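Local coordinates for protein heavy metal cation tricomponent efflux pump ZneA(CzcA-like) (Cupriavidus metallidurans, PDB 4K0J) that exports zinc ions as a Zn(II)/proton antiporter, probably serving as the inner-membrane pump of a tripartite RND-type heavy-metal efflux system, at residues 140-145 with 313-318; 147-152 with 177-182; 173-178 with 596-601; 234-239 with 260-265; 269-274 with 591-596. All coordinates share one frame; numbering follows the deposited sequence.

Contact 1. Residues 140-145 with 313-318; sequences YTLVSK and KDVKVV
Thr141 and Val318 form an antiparallel hydrogen-bonded pair, and so do Val143 and Lys316. Each pair has two backbone bonds. Val318 N meets Thr141 O at 3.0 Å, and Val143 N meets Lys316 O at 2.9 Å. Leu142 and Val317 sit between them as the non-hydrogen-bonded pair. The two strands run antiparallel, at 154°.

Apolar contacts line both faces. On the face of Leu142 and Val317, the Val317 CG2 methyl lies 3.3 Å from CD1 of the Tyr140 ring. Leu142 reaches with CD1 to Val315 CG1 at 3.8 Å. On the other face, Val143 and Val318 cross at about a right angle, and CG1 of each does the touching.

Polar side chains close the end of the ladder. Asp314 OD2 accepts from Lys145 N at 2.8 Å, on the syn side and 17° out of the carboxylate plane. Ser144 OG is anti to its backbone N (chi1 179°). This points it at Asp314, where OG is 2.7 Å from Asp314 O and 3.0 Å from Asp314 OD2. OG also accepts from Arg147 N.

The pair belongs to the sheet of a porter subdomain. Strand 135-143 also pairs with strand 280-287. Helix 149-164 covers Tyr140, Leu142 and Val315, with Tyr140 OH bonded to Gln156. Helix 292-310 packs on Lys316 and Val317.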
# COMPACT_ATOMS: atom_id res chain seq x y z
N TYR C 140 -27.12 -18.39 11.49
CA TYR C 140 -28.09 -19.36 10.99
C TYR C 140 -27.82 -20.75 11.53
O TYR C 140 -26.79 -21.01 12.14
CB TYR C 140 -28.06 -19.41 9.46
CG TYR C 140 -26.87 -20.14 8.91
CD1 TYR C 140 -26.94 -21.50 8.60
CD2 TYR C 140 -25.67 -19.49 8.71
CE1 TYR C 140 -25.85 -22.18 8.11
CE2 TYR C 140 -24.57 -20.17 8.21
CZ TYR C 140 -24.66 -21.51 7.92
OH TYR C 140 -23.56 -22.18 7.43
N THR C 141 -28.77 -21.64 11.28
CA THR C 141 -28.66 -23.03 11.69
C THR C 141 -29.27 -23.91 10.61
O THR C 141 -30.26 -23.52 9.97
CB THR C 141 -29.36 -23.27 13.05
OG1 THR C 141 -28.68 -22.53 14.07
CG2 THR C 141 -29.35 -24.73 13.42
N LEU C 142 -28.65 -25.06 10.38
CA LEU C 142 -29.21 -26.07 9.50
C LEU C 142 -30.33 -26.82 10.23
O LEU C 142 -30.06 -27.57 11.17
CB LEU C 142 -28.12 -27.07 9.08
CG LEU C 142 -27.27 -26.83 7.83
CD1 LEU C 142 -28.15 -26.60 6.62
CD2 LEU C 142 -26.32 -25.67 8.03
N VAL C 143 -31.58 -26.63 9.81
CA VAL C 143 -32.67 -27.42 10.38
C VAL C 143 -33.11 -28.57 9.48
O VAL C 143 -33.00 -28.51 8.25
CB VAL C 143 -33.91 -26.58 10.73
CG1 VAL C 143 -33.57 -25.55 11.79
CG2 VAL C 143 -34.50 -25.94 9.49
N SER C 144 -33.60 -29.61 10.14
CA SER C 144 -34.14 -30.79 9.49
C SER C 144 -34.93 -31.57 10.53
O SER C 144 -34.77 -31.36 11.73
CB SER C 144 -33.02 -31.66 8.93
OG SER C 144 -33.55 -32.83 8.33
N LYS C 145 -35.79 -32.48 10.07
CA LYS C 145 -36.56 -33.31 10.98
C LYS C 145 -36.08 -34.76 10.89
O LYS C 145 -36.20 -35.52 11.86
CB LYS C 145 -38.05 -33.22 10.66
CG LYS C 145 -38.65 -31.84 10.91
CD LYS C 145 -40.16 -31.81 10.72
CE LYS C 145 -40.74 -30.46 11.14
NZ LYS C 145 -42.22 -30.40 11.00
N LYS C 313 -33.86 -31.85 0.38
CA LYS C 313 -35.11 -31.35 0.90
C LYS C 313 -35.22 -31.68 2.39
O LYS C 313 -34.56 -32.60 2.88
CB LYS C 313 -36.29 -31.92 0.10
CG LYS C 313 -36.75 -31.03 -1.05
CD LYS C 313 -35.59 -30.48 -1.89
CE LYS C 313 -34.96 -31.56 -2.77
NZ LYS C 313 -33.83 -31.04 -3.59
N ASP C 314 -36.05 -30.91 3.10
CA ASP C 314 -36.10 -30.96 4.57
C ASP C 314 -34.72 -30.79 5.17
O ASP C 314 -34.37 -31.43 6.15
CB ASP C 314 -36.78 -32.22 5.10
CG ASP C 314 -37.15 -32.11 6.57
OD1 ASP C 314 -38.13 -31.40 6.89
OD2 ASP C 314 -36.45 -32.72 7.41
N VAL C 315 -33.93 -29.93 4.54
CA VAL C 315 -32.73 -29.39 5.13
C VAL C 315 -32.73 -27.94 4.71
O VAL C 315 -32.52 -27.61 3.54
CB VAL C 315 -31.45 -30.11 4.64
CG1 VAL C 315 -30.22 -29.24 4.89
CG2 VAL C 315 -31.30 -31.44 5.34
N LYS C 316 -33.01 -27.06 5.66
CA LYS C 316 -33.14 -25.65 5.36
C LYS C 316 -32.19 -24.83 6.22
O LYS C 316 -32.13 -25.02 7.44
CB LYS C 316 -34.58 -25.19 5.55
CG LYS C 316 -35.59 -25.85 4.61
CD LYS C 316 -35.30 -25.49 3.16
CE LYS C 316 -36.31 -26.11 2.20
NZ LYS C 316 -36.19 -27.60 2.11
N VAL C 317 -31.44 -23.94 5.58
CA VAL C 317 -30.63 -22.99 6.32
C VAL C 317 -31.55 -21.88 6.78
O VAL C 317 -32.14 -21.17 5.97
CB VAL C 317 -29.46 -22.42 5.48
CG1 VAL C 317 -29.86 -22.27 4.03
CG2 VAL C 317 -29.02 -21.08 6.03
N VAL C 318 -31.70 -21.74 8.09
CA VAL C 318 -32.61 -20.73 8.62
C VAL C 318 -31.88 -19.82 9.58
O VAL C 318 -31.21 -20.29 10.50
CB VAL C 318 -33.82 -21.37 9.31
CG1 VAL C 318 -33.41 -22.64 9.99
CG2 VAL C 318 -34.43 -20.39 10.32

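Contact 2. Residues 147-152 with 177-182; sequences RDLREL and GGLTTQ
Thr181 OG1 is gripped by two side chains of one helix. Arg150 NE donates to it at 3.2 Å, with 164° at the hydrogen. The oxygen lies in the guanidinium plane, at its edge. Glu154 OE2 forms a weaker hydrogen bond with the same atom. Arg150 and Thr181 cross at about a right angle. The arginine chain bends at chi2 (-97°), and CG also rests 3.5 Å from Thr181 OG1.

The rest of the contact is apolar. Leu149 has CG anti to its backbone N (chi1 -163°), and it lies against the backbone of Gly178. Its CG is 3.7 Å from Gly178 CA, and both methyls are near the same atom. Leu179 sends CD1 toward the first turn, 4.1 Å from Arg150 N and 4.3 Å from Leu149 CB. Ser153 OG bonds with both Leu179 N and Leu149 O, which ties the loop to that turn.

Asp148 is the N-cap of the helix. Its OD2 accepts a weak bond of 3.4 Å from Glu151 N. Arg147 NH1 pairs with Glu151 OE2 in a salt bridge.

Helix 149-164 links parallel strands 135-143 and 170-177, with strand 280-287 between them. This is the split beta-alpha-beta unit of RND porter subdomains, and the contact joins its helix start to the exit of its second strand.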
# COMPACT_ATOMS: atom_id res chain seq x y z
N ARG C 147 -32.87 -35.63 9.21
CA ARG C 147 -31.43 -35.76 9.02
C ARG C 147 -30.64 -35.71 10.33
O ARG C 147 -31.02 -35.01 11.27
CB ARG C 147 -30.92 -34.70 8.06
CG ARG C 147 -29.79 -35.20 7.19
CD ARG C 147 -29.85 -34.60 5.80
NE ARG C 147 -31.14 -34.84 5.15
CZ ARG C 147 -31.42 -35.91 4.42
NH1 ARG C 147 -30.50 -36.86 4.26
NH2 ARG C 147 -32.61 -36.05 3.87
N ASP C 148 -29.55 -36.46 10.37
CA ASP C 148 -28.76 -36.59 11.59
C ASP C 148 -27.59 -35.62 11.61
O ASP C 148 -27.07 -35.24 10.57
CB ASP C 148 -28.25 -38.02 11.75
CG ASP C 148 -27.57 -38.53 10.50
OD1 ASP C 148 -28.29 -38.89 9.54
OD2 ASP C 148 -26.32 -38.57 10.48
N LEU C 149 -27.18 -35.24 12.82
CA LEU C 149 -26.18 -34.19 13.02
C LEU C 149 -24.87 -34.37 12.23
O LEU C 149 -24.21 -33.39 11.88
CB LEU C 149 -25.88 -34.02 14.51
CG LEU C 149 -25.18 -32.72 14.89
CD1 LEU C 149 -26.04 -31.53 14.50
CD2 LEU C 149 -24.85 -32.69 16.37
N ARG C 150 -24.50 -35.62 11.94
CA ARG C 150 -23.31 -35.86 11.14
C ARG C 150 -23.58 -35.45 9.69
O ARG C 150 -22.76 -34.77 9.06
CB ARG C 150 -22.86 -37.33 11.24
CG ARG C 150 -21.59 -37.66 10.44
CD ARG C 150 -21.90 -38.27 9.06
NE ARG C 150 -20.70 -38.53 8.26
CZ ARG C 150 -20.70 -39.19 7.10
NH1 ARG C 150 -21.84 -39.66 6.61
NH2 ARG C 150 -19.57 -39.37 6.44
N GLU C 151 -24.73 -35.85 9.16
CA GLU C 151 -25.13 -35.48 7.81
C GLU C 151 -25.25 -33.97 7.66
O GLU C 151 -24.79 -33.39 6.67
CB GLU C 151 -26.45 -36.15 7.41
CG GLU C 151 -26.33 -37.65 7.22
CD GLU C 151 -27.47 -38.23 6.41
OE1 GLU C 151 -27.20 -38.83 5.34
OE2 GLU C 151 -28.64 -38.10 6.83
N LEU C 152 -25.84 -33.33 8.66
CA LEU C 152 -25.92 -31.87 8.68
C LEU C 152 -24.54 -31.24 8.79
O LEU C 152 -24.32 -30.14 8.29
CB LEU C 152 -26.81 -31.40 9.83
CG LEU C 152 -28.25 -31.87 9.71
CD1 LEU C 152 -29.13 -31.15 10.72
CD2 LEU C 152 -28.75 -31.67 8.29
N GLY C 177 -20.58 -26.36 16.23
CA GLY C 177 -21.46 -27.48 16.48
C GLY C 177 -21.31 -28.57 15.45
O GLY C 177 -20.40 -28.54 14.62
N GLY C 178 -22.20 -29.55 15.49
CA GLY C 178 -22.12 -30.65 14.55
C GLY C 178 -20.94 -31.56 14.83
O GLY C 178 -20.39 -31.55 15.92
N LEU C 179 -20.55 -32.36 13.83
CA LEU C 179 -19.53 -33.37 14.04
C LEU C 179 -18.63 -33.54 12.83
O LEU C 179 -19.09 -34.00 11.78
CB LEU C 179 -20.18 -34.72 14.34
CG LEU C 179 -21.22 -34.80 15.46
CD1 LEU C 179 -22.14 -35.98 15.22
CD2 LEU C 179 -20.53 -34.90 16.82
N THR C 180 -17.36 -33.18 12.97
CA THR C 180 -16.39 -33.49 11.93
C THR C 180 -16.14 -35.00 11.95
O THR C 180 -16.09 -35.61 13.01
CB THR C 180 -15.07 -32.73 12.12
OG1 THR C 180 -14.48 -33.12 13.36
CG2 THR C 180 -15.32 -31.23 12.16
N THR C 181 -16.01 -35.59 10.77
CA THR C 181 -15.93 -37.04 10.65
C THR C 181 -14.50 -37.49 10.35
O THR C 181 -13.86 -36.98 9.43
CB THR C 181 -16.87 -37.56 9.53
OG1 THR C 181 -18.22 -37.20 9.83
CG2 THR C 181 -16.77 -39.08 9.40
N GLN C 182 -14.01 -38.45 11.12
CA GLN C 182 -12.67 -38.98 10.89
C GLN C 182 -12.66 -40.50 10.86
O GLN C 182 -13.61 -41.15 11.30
CB GLN C 182 -11.68 -38.44 11.92
CG GLN C 182 -12.07 -38.65 13.36
CD GLN C 182 -11.17 -37.88 14.31
OE1 GLN C 182 -11.06 -38.20 15.49
NE2 GLN C 182 -10.51 -36.85 13.78

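Contact 3. Residues 173-178 with 596-601; sequences VANFGG and RNDEGT
Asn175 has CG anti to its backbone N (chi1 171°), while Asp598 has CG anti to its carbonyl carbon (chi1 -67°), and the two polar ends meet. The contact joins two subdomains of the RND porter region. Strand 170-177 belongs to a beta-alpha-beta subdomain of the N-terminal half, and 596-601 is a loop leaving a strand of the C-terminal half.

Asn175 ND2 donates to Asp598 OD1 at 2.8 Å. The acceptor is in the amide plane of Asn175. The donor stands above the carboxylate plane, 48° out of it. The amide and carboxylate planes are nearly perpendicular. Asn175 OD1 is hydrogen-bonded to Gln156 NE2 of helix 149-164. That bond would help fix the rotation of the amide.

Glu599 reaches the strand edge. Its OE2 accepts a weak bond from Asn175 N, and Asn597 ND2 donates weakly to its OE1. Glu599 is poorly ordered, so this part is less certain.

The side chain of Phe176 supplies the apolar part. Asn597 packs its CB 3.7 Å from CD1 of the ring. The ring and the Asn597 amide lie in nearly parallel planes. Arg596 O stands 3.7 Å above one ring face, offset toward the rim.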
# COMPACT_ATOMS: atom_id res chain seq x y z
N VAL C 173 -16.65 -17.68 7.06
CA VAL C 173 -17.80 -18.22 7.76
C VAL C 173 -17.32 -19.07 8.93
O VAL C 173 -16.42 -19.90 8.78
CB VAL C 173 -18.64 -19.12 6.84
CG1 VAL C 173 -20.09 -19.09 7.28
CG2 VAL C 173 -18.52 -18.66 5.41
N ALA C 174 -17.92 -18.85 10.10
CA ALA C 174 -17.51 -19.56 11.31
C ALA C 174 -18.49 -20.66 11.71
O ALA C 174 -19.65 -20.38 12.04
CB ALA C 174 -17.34 -18.57 12.45
N ASN C 175 -18.04 -21.91 11.70
CA ASN C 175 -18.89 -23.01 12.12
C ASN C 175 -18.86 -23.23 13.63
O ASN C 175 -17.84 -22.97 14.27
CB ASN C 175 -18.47 -24.31 11.42
CG ASN C 175 -19.19 -25.53 11.98
OD1 ASN C 175 -20.41 -25.53 12.12
ND2 ASN C 175 -18.43 -26.56 12.33
N PHE C 176 -19.97 -23.69 14.18
CA PHE C 176 -20.03 -24.10 15.58
C PHE C 176 -21.04 -25.22 15.74
O PHE C 176 -22.22 -25.05 15.44
CB PHE C 176 -20.39 -22.90 16.47
CG PHE C 176 -20.14 -23.13 17.95
CD1 PHE C 176 -19.46 -22.17 18.69
CD2 PHE C 176 -20.61 -24.25 18.60
CE1 PHE C 176 -19.23 -22.35 20.04
CE2 PHE C 176 -20.38 -24.44 19.95
CZ PHE C 176 -19.69 -23.49 20.67
N GLY C 177 -20.58 -26.36 16.23
CA GLY C 177 -21.46 -27.48 16.48
C GLY C 177 -21.31 -28.57 15.45
O GLY C 177 -20.40 -28.54 14.62
N GLY C 178 -22.20 -29.55 15.49
CA GLY C 178 -22.12 -30.65 14.55
C GLY C 178 -20.94 -31.56 14.83
O GLY C 178 -20.39 -31.55 15.92
N ARG C 596 -16.09 -24.44 22.55
CA ARG C 596 -15.33 -23.88 21.43
C ARG C 596 -15.84 -24.36 20.07
O ARG C 596 -16.60 -25.33 19.99
CB ARG C 596 -13.85 -24.22 21.57
CG ARG C 596 -13.54 -25.70 21.38
CD ARG C 596 -12.08 -26.02 21.66
NE ARG C 596 -11.72 -25.78 23.05
CZ ARG C 596 -10.50 -25.99 23.55
NH1 ARG C 596 -9.54 -26.45 22.77
NH2 ARG C 596 -10.26 -25.75 24.83
N ASN C 597 -15.41 -23.69 19.01
CA ASN C 597 -15.83 -24.01 17.65
C ASN C 597 -14.77 -24.74 16.82
O ASN C 597 -14.16 -25.70 17.27
CB ASN C 597 -16.29 -22.74 16.94
CG ASN C 597 -15.62 -21.50 17.48
OD1 ASN C 597 -15.32 -21.42 18.68
ND2 ASN C 597 -15.39 -20.51 16.62
N ASP C 598 -14.57 -24.28 15.59
CA ASP C 598 -13.64 -24.95 14.69
C ASP C 598 -12.33 -24.17 14.50
O ASP C 598 -11.25 -24.75 14.58
CB ASP C 598 -14.30 -25.21 13.33
CG ASP C 598 -15.43 -26.23 13.42
OD1 ASP C 598 -15.70 -26.91 12.40
OD2 ASP C 598 -16.05 -26.35 14.50
N GLU C 599 -12.46 -22.87 14.26
CA GLU C 599 -11.32 -22.01 13.95
C GLU C 599 -10.32 -21.89 15.11
O GLU C 599 -9.19 -22.35 15.02
CB GLU C 599 -11.79 -20.62 13.52
CG GLU C 599 -12.62 -20.61 12.24
CD GLU C 599 -14.06 -21.01 12.48
OE1 GLU C 599 -14.50 -20.99 13.65
OE2 GLU C 599 -14.76 -21.36 11.51
N GLY C 600 -10.75 -21.24 16.18
CA GLY C 600 -9.89 -21.05 17.34
C GLY C 600 -9.70 -19.57 17.63
O GLY C 600 -8.69 -19.18 18.20
N THR C 601 -10.68 -18.77 17.24
CA THR C 601 -10.67 -17.33 17.52
C THR C 601 -11.29 -17.07 18.90
O THR C 601 -11.48 -15.92 19.30
CB THR C 601 -11.40 -16.54 16.43
OG1 THR C 601 -12.68 -17.14 16.19
CG2 THR C 601 -10.59 -16.56 15.15

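Contact 4. Residues 234-239 with 260-265; sequences RNLDDL and VVLGNP
Leu236 and Leu262 cross at about a right angle. Their methyls meet at Leu236 CD2 and Leu262 CD1, 3.6 Å apart. The same Leu236 CD2 also lies 3.5 Å from Leu262 N, so it rests against the backbone of the strand as well as a side chain. Val260 makes the second patch with its CG2 branch, which is anti to its backbone N. That methyl touches Leu239 CD2 at 3.7 Å and Leu236 CB at 4.0 Å. Leu239 and Val260 slide past each other in opposite directions. All the side-chain contacts between the two segments are apolar.

The next shell sets the leucines. Leu236 and Leu239 are three residues apart on one short, weakly bonded helical turn, and both point their CB toward the strand. Asn235 is the N-cap of this turn. Its OD1 accepts from Asp238 N at 3.0 Å, with 143° at the hydrogen.

Farther out, Arg234 NH1 makes weak bonds with Phe746 O and with Gln63 OE1 of a neighbouring subunit. The arrangement is plain apolar packing of an N-capped turn on a sheet edge at the surface. The turn follows strand 223-230. Strand 259-263 is the outermost strand of its mixed sheet within this chain. It pairs with strand 182-187, whose Phe183 touches Leu236 and whose Leu185 touches Val260.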
# COMPACT_ATOMS: atom_id res chain seq x y z
N ARG C 234 -8.79 -44.95 0.41
CA ARG C 234 -10.11 -44.49 -0.03
C ARG C 234 -11.19 -44.68 1.01
O ARG C 234 -12.10 -43.87 1.12
CB ARG C 234 -10.53 -45.18 -1.33
CG ARG C 234 -9.73 -44.78 -2.56
CD ARG C 234 -9.92 -43.32 -2.91
NE ARG C 234 -9.12 -42.93 -4.07
CZ ARG C 234 -8.85 -41.67 -4.40
NH1 ARG C 234 -9.30 -40.67 -3.66
NH2 ARG C 234 -8.11 -41.42 -5.48
N ASN C 235 -11.11 -45.77 1.74
CA ASN C 235 -12.09 -46.03 2.78
C ASN C 235 -11.50 -46.95 3.84
O ASN C 235 -10.45 -47.56 3.61
CB ASN C 235 -13.37 -46.63 2.19
CG ASN C 235 -13.10 -47.86 1.34
OD1 ASN C 235 -12.02 -48.43 1.37
ND2 ASN C 235 -14.10 -48.27 0.57
N LEU C 236 -12.17 -47.05 4.98
CA LEU C 236 -11.67 -47.86 6.08
C LEU C 236 -11.50 -49.33 5.68
O LEU C 236 -10.80 -50.09 6.35
CB LEU C 236 -12.56 -47.72 7.32
CG LEU C 236 -14.06 -47.47 7.15
CD1 LEU C 236 -14.79 -48.74 6.76
CD2 LEU C 236 -14.64 -46.89 8.43
N ASP C 237 -12.12 -49.70 4.57
CA ASP C 237 -11.88 -51.00 3.97
C ASP C 237 -10.43 -51.06 3.51
O ASP C 237 -9.74 -52.05 3.74
CB ASP C 237 -12.81 -51.21 2.77
CG ASP C 237 -14.18 -50.61 3.00
OD1 ASP C 237 -14.59 -50.48 4.17
OD2 ASP C 237 -14.85 -50.27 2.00
N ASP C 238 -9.96 -49.99 2.87
CA ASP C 238 -8.58 -49.93 2.40
C ASP C 238 -7.64 -49.64 3.56
O ASP C 238 -6.42 -49.75 3.43
CB ASP C 238 -8.41 -48.88 1.30
CG ASP C 238 -9.33 -49.11 0.11
OD1 ASP C 238 -9.87 -50.23 -0.02
OD2 ASP C 238 -9.51 -48.18 -0.70
N LEU C 239 -8.22 -49.26 4.70
CA LEU C 239 -7.44 -49.03 5.92
C LEU C 239 -7.26 -50.33 6.68
O LEU C 239 -6.20 -50.59 7.24
CB LEU C 239 -8.13 -48.00 6.83
CG LEU C 239 -7.36 -47.62 8.10
CD1 LEU C 239 -6.02 -46.99 7.77
CD2 LEU C 239 -8.17 -46.69 8.98
N VAL C 260 -11.58 -50.88 13.73
CA VAL C 260 -11.39 -49.76 12.81
C VAL C 260 -12.74 -49.26 12.30
O VAL C 260 -13.45 -49.96 11.57
CB VAL C 260 -10.47 -50.12 11.62
CG1 VAL C 260 -10.79 -51.51 11.08
CG2 VAL C 260 -10.57 -49.06 10.52
N VAL C 261 -13.11 -48.05 12.69
CA VAL C 261 -14.41 -47.51 12.36
C VAL C 261 -14.35 -46.03 12.01
O VAL C 261 -13.32 -45.38 12.17
CB VAL C 261 -15.40 -47.67 13.53
CG1 VAL C 261 -15.89 -49.10 13.62
CG2 VAL C 261 -14.76 -47.21 14.84
N LEU C 262 -15.48 -45.51 11.54
CA LEU C 262 -15.69 -44.08 11.43
C LEU C 262 -15.78 -43.50 12.84
O LEU C 262 -16.00 -44.22 13.81
CB LEU C 262 -16.99 -43.80 10.68
CG LEU C 262 -16.93 -42.95 9.41
CD1 LEU C 262 -16.28 -43.72 8.28
CD2 LEU C 262 -18.33 -42.48 9.03
N GLY C 263 -15.63 -42.19 12.95
CA GLY C 263 -15.67 -41.55 14.25
C GLY C 263 -15.50 -40.05 14.16
O GLY C 263 -15.45 -39.47 13.07
N ASN C 264 -15.40 -39.42 15.33
CA ASN C 264 -15.26 -37.98 15.43
C ASN C 264 -14.30 -37.63 16.55
O ASN C 264 -14.26 -38.31 17.57
CB ASN C 264 -16.62 -37.36 15.70
CG ASN C 264 -17.27 -37.90 16.96
OD1 ASN C 264 -17.91 -38.95 16.94
ND2 ASN C 264 -17.09 -37.18 18.06
N PRO C 265 -13.53 -36.55 16.37
CA PRO C 265 -12.59 -36.11 17.40
C PRO C 265 -13.33 -35.60 18.62
O PRO C 265 -14.53 -35.31 18.53
CB PRO C 265 -11.85 -34.96 16.72
CG PRO C 265 -12.83 -34.42 15.78
CD PRO C 265 -13.57 -35.60 15.25

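Contact 5. Residues 269-274 with 591-596; sequences GILGMD and VTQVGR
Gly272 and Thr592 form the better-bonded end of this antiparallel pair. Gly272 N donates to Thr592 O at 2.9 Å, and Thr592 N returns a bond to Gly272 O. Thr592 OG1 stands between its backbone N and carbonyl carbon (chi1 68°). This brings it beside Gly272 N, from which it accepts only a weak bond of 3.3 Å.

Side chains pack closely around Val591. Its CG1 meets Leu271 CD1 at 3.6 Å, and its CG2 meets Met273 CG at 3.5 Å. The Met273 CE methyl touches the same CG2. Leu271 has CG anti to its backbone N (chi1 170°), and its CD1 also lies 3.8 Å from Gln593 CG. The face of Leu271 and Gln593 is backed by strand 280-287, where Gln281 touches Leu271.

The other end is looser. Ile270 N donates to Val594 O at 2.9 Å, but the return bond from Val594 N to Ile270 O is weak and bent, with 128° at the hydrogen. Ile270 and Val594 share the opposite face, where Ile270 CB is 4.3 Å from Val594 CG1. Ile270 is partly exposed, while helix 567-581 covers both residues.

Strand 269-272, from the N-terminal half of the chain, thereby becomes an outermost strand of the C-terminal sheet that holds strand 587-595. Gln593 OE1 receives weak bonds from Arg139 and Gln281. Backbone bonding with apolar cover implies a join between porter subdomains that rests more on strand pairing than on charge.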
# COMPACT_ATOMS: atom_id res chain seq x y z
N GLY C 269 -17.19 -27.69 20.94
CA GLY C 269 -18.23 -27.26 21.86
C GLY C 269 -19.55 -27.85 21.42
O GLY C 269 -19.61 -28.63 20.47
N ILE C 270 -20.62 -27.47 22.11
CA ILE C 270 -21.96 -27.85 21.70
C ILE C 270 -22.78 -26.58 21.52
O ILE C 270 -22.62 -25.61 22.26
CB ILE C 270 -22.63 -28.78 22.73
CG1 ILE C 270 -21.72 -29.97 23.02
CG2 ILE C 270 -23.97 -29.27 22.23
CD1 ILE C 270 -22.27 -30.91 24.08
N LEU C 271 -23.64 -26.59 20.51
CA LEU C 271 -24.54 -25.47 20.26
C LEU C 271 -25.96 -25.94 20.47
O LEU C 271 -26.33 -27.01 20.00
CB LEU C 271 -24.37 -24.95 18.84
CG LEU C 271 -25.42 -23.93 18.41
CD1 LEU C 271 -24.82 -22.54 18.39
CD2 LEU C 271 -26.00 -24.30 17.06
N GLY C 272 -26.75 -25.14 21.17
CA GLY C 272 -28.12 -25.52 21.46
C GLY C 272 -29.13 -24.49 21.03
O GLY C 272 -28.80 -23.31 20.88
N MET C 273 -30.37 -24.92 20.82
CA MET C 273 -31.45 -24.00 20.49
C MET C 273 -32.77 -24.43 21.14
O MET C 273 -32.77 -25.25 22.06
CB MET C 273 -31.61 -23.89 18.98
CG MET C 273 -31.95 -22.49 18.53
SD MET C 273 -32.19 -22.37 16.75
CE MET C 273 -32.56 -20.63 16.59
N ASP C 274 -33.88 -23.86 20.67
CA ASP C 274 -35.21 -24.15 21.20
C ASP C 274 -35.42 -25.65 21.39
O ASP C 274 -35.76 -26.36 20.44
CB ASP C 274 -36.28 -23.62 20.24
CG ASP C 274 -35.85 -22.36 19.52
OD1 ASP C 274 -35.22 -21.49 20.15
OD2 ASP C 274 -36.12 -22.26 18.30
N VAL C 591 -30.29 -19.27 21.58
CA VAL C 591 -29.17 -20.07 21.09
C VAL C 591 -28.02 -20.05 22.09
O VAL C 591 -27.60 -18.98 22.53
CB VAL C 591 -28.66 -19.53 19.74
CG1 VAL C 591 -27.28 -20.09 19.43
CG2 VAL C 591 -29.63 -19.86 18.62
N THR C 592 -27.51 -21.22 22.44
CA THR C 592 -26.34 -21.30 23.30
C THR C 592 -25.13 -21.79 22.52
O THR C 592 -25.25 -22.69 21.68
CB THR C 592 -26.56 -22.25 24.51
OG1 THR C 592 -26.66 -23.60 24.05
CG2 THR C 592 -27.82 -21.87 25.28
N GLN C 593 -23.98 -21.18 22.79
CA GLN C 593 -22.72 -21.67 22.26
C GLN C 593 -21.81 -22.07 23.40
O GLN C 593 -20.92 -21.30 23.80
CB GLN C 593 -22.04 -20.58 21.43
CG GLN C 593 -22.93 -19.94 20.41
CD GLN C 593 -22.25 -18.77 19.73
OE1 GLN C 593 -22.88 -18.01 19.00
NE2 GLN C 593 -20.95 -18.62 19.99
N VAL C 594 -22.01 -23.26 23.94
CA VAL C 594 -21.15 -23.71 25.03
C VAL C 594 -19.87 -24.28 24.44
O VAL C 594 -19.91 -25.05 23.49
CB VAL C 594 -21.85 -24.71 25.99
CG1 VAL C 594 -23.06 -25.36 25.33
CG2 VAL C 594 -20.87 -25.77 26.49
N GLY C 595 -18.73 -23.86 24.98
CA GLY C 595 -17.46 -24.40 24.53
C GLY C 595 -16.88 -23.70 23.32
O GLY C 595 -17.14 -22.51 23.09
N ARG C 596 -16.09 -24.44 22.55
CA ARG C 596 -15.33 -23.88 21.43
C ARG C 596 -15.84 -24.36 20.07
O ARG C 596 -16.60 -25.33 19.99
CB ARG C 596 -13.85 -24.22 21.57
CG ARG C 596 -13.54 -25.70 21.38
CD ARG C 596 -12.08 -26.02 21.66
NE ARG C 596 -11.72 -25.78 23.05
CZ ARG C 596 -10.50 -25.99 23.55
NH1 ARG C 596 -9.54 -26.45 22.77
NH2 ARG C 596 -10.26 -25.75 24.83

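Overall arrangement
Contact 5 is the buried one, contacts 1, 2 and 3 are partly buried, and contact 4 is on the surface. Contacts 1 and 5 are antiparallel strand pairs held by backbone bonds. Contacts 2 and 3 rely on side-chain bonds at loops, and contact 4 is purely apolar across its segments. Contacts 1, 2 and 3 serve one porter subdomain: helix 149-164 connects strands 135-143 and 170-177 along the chain. Contacts 3 and 5 join the N-terminal half to the C-terminal half, sharing Arg596, and the Phe176 ring packs on both strands of contact 5. Gln182 and Gly263, probably hydrogen-bonded, link contact 2 to contact 4, farthest from the chain centre.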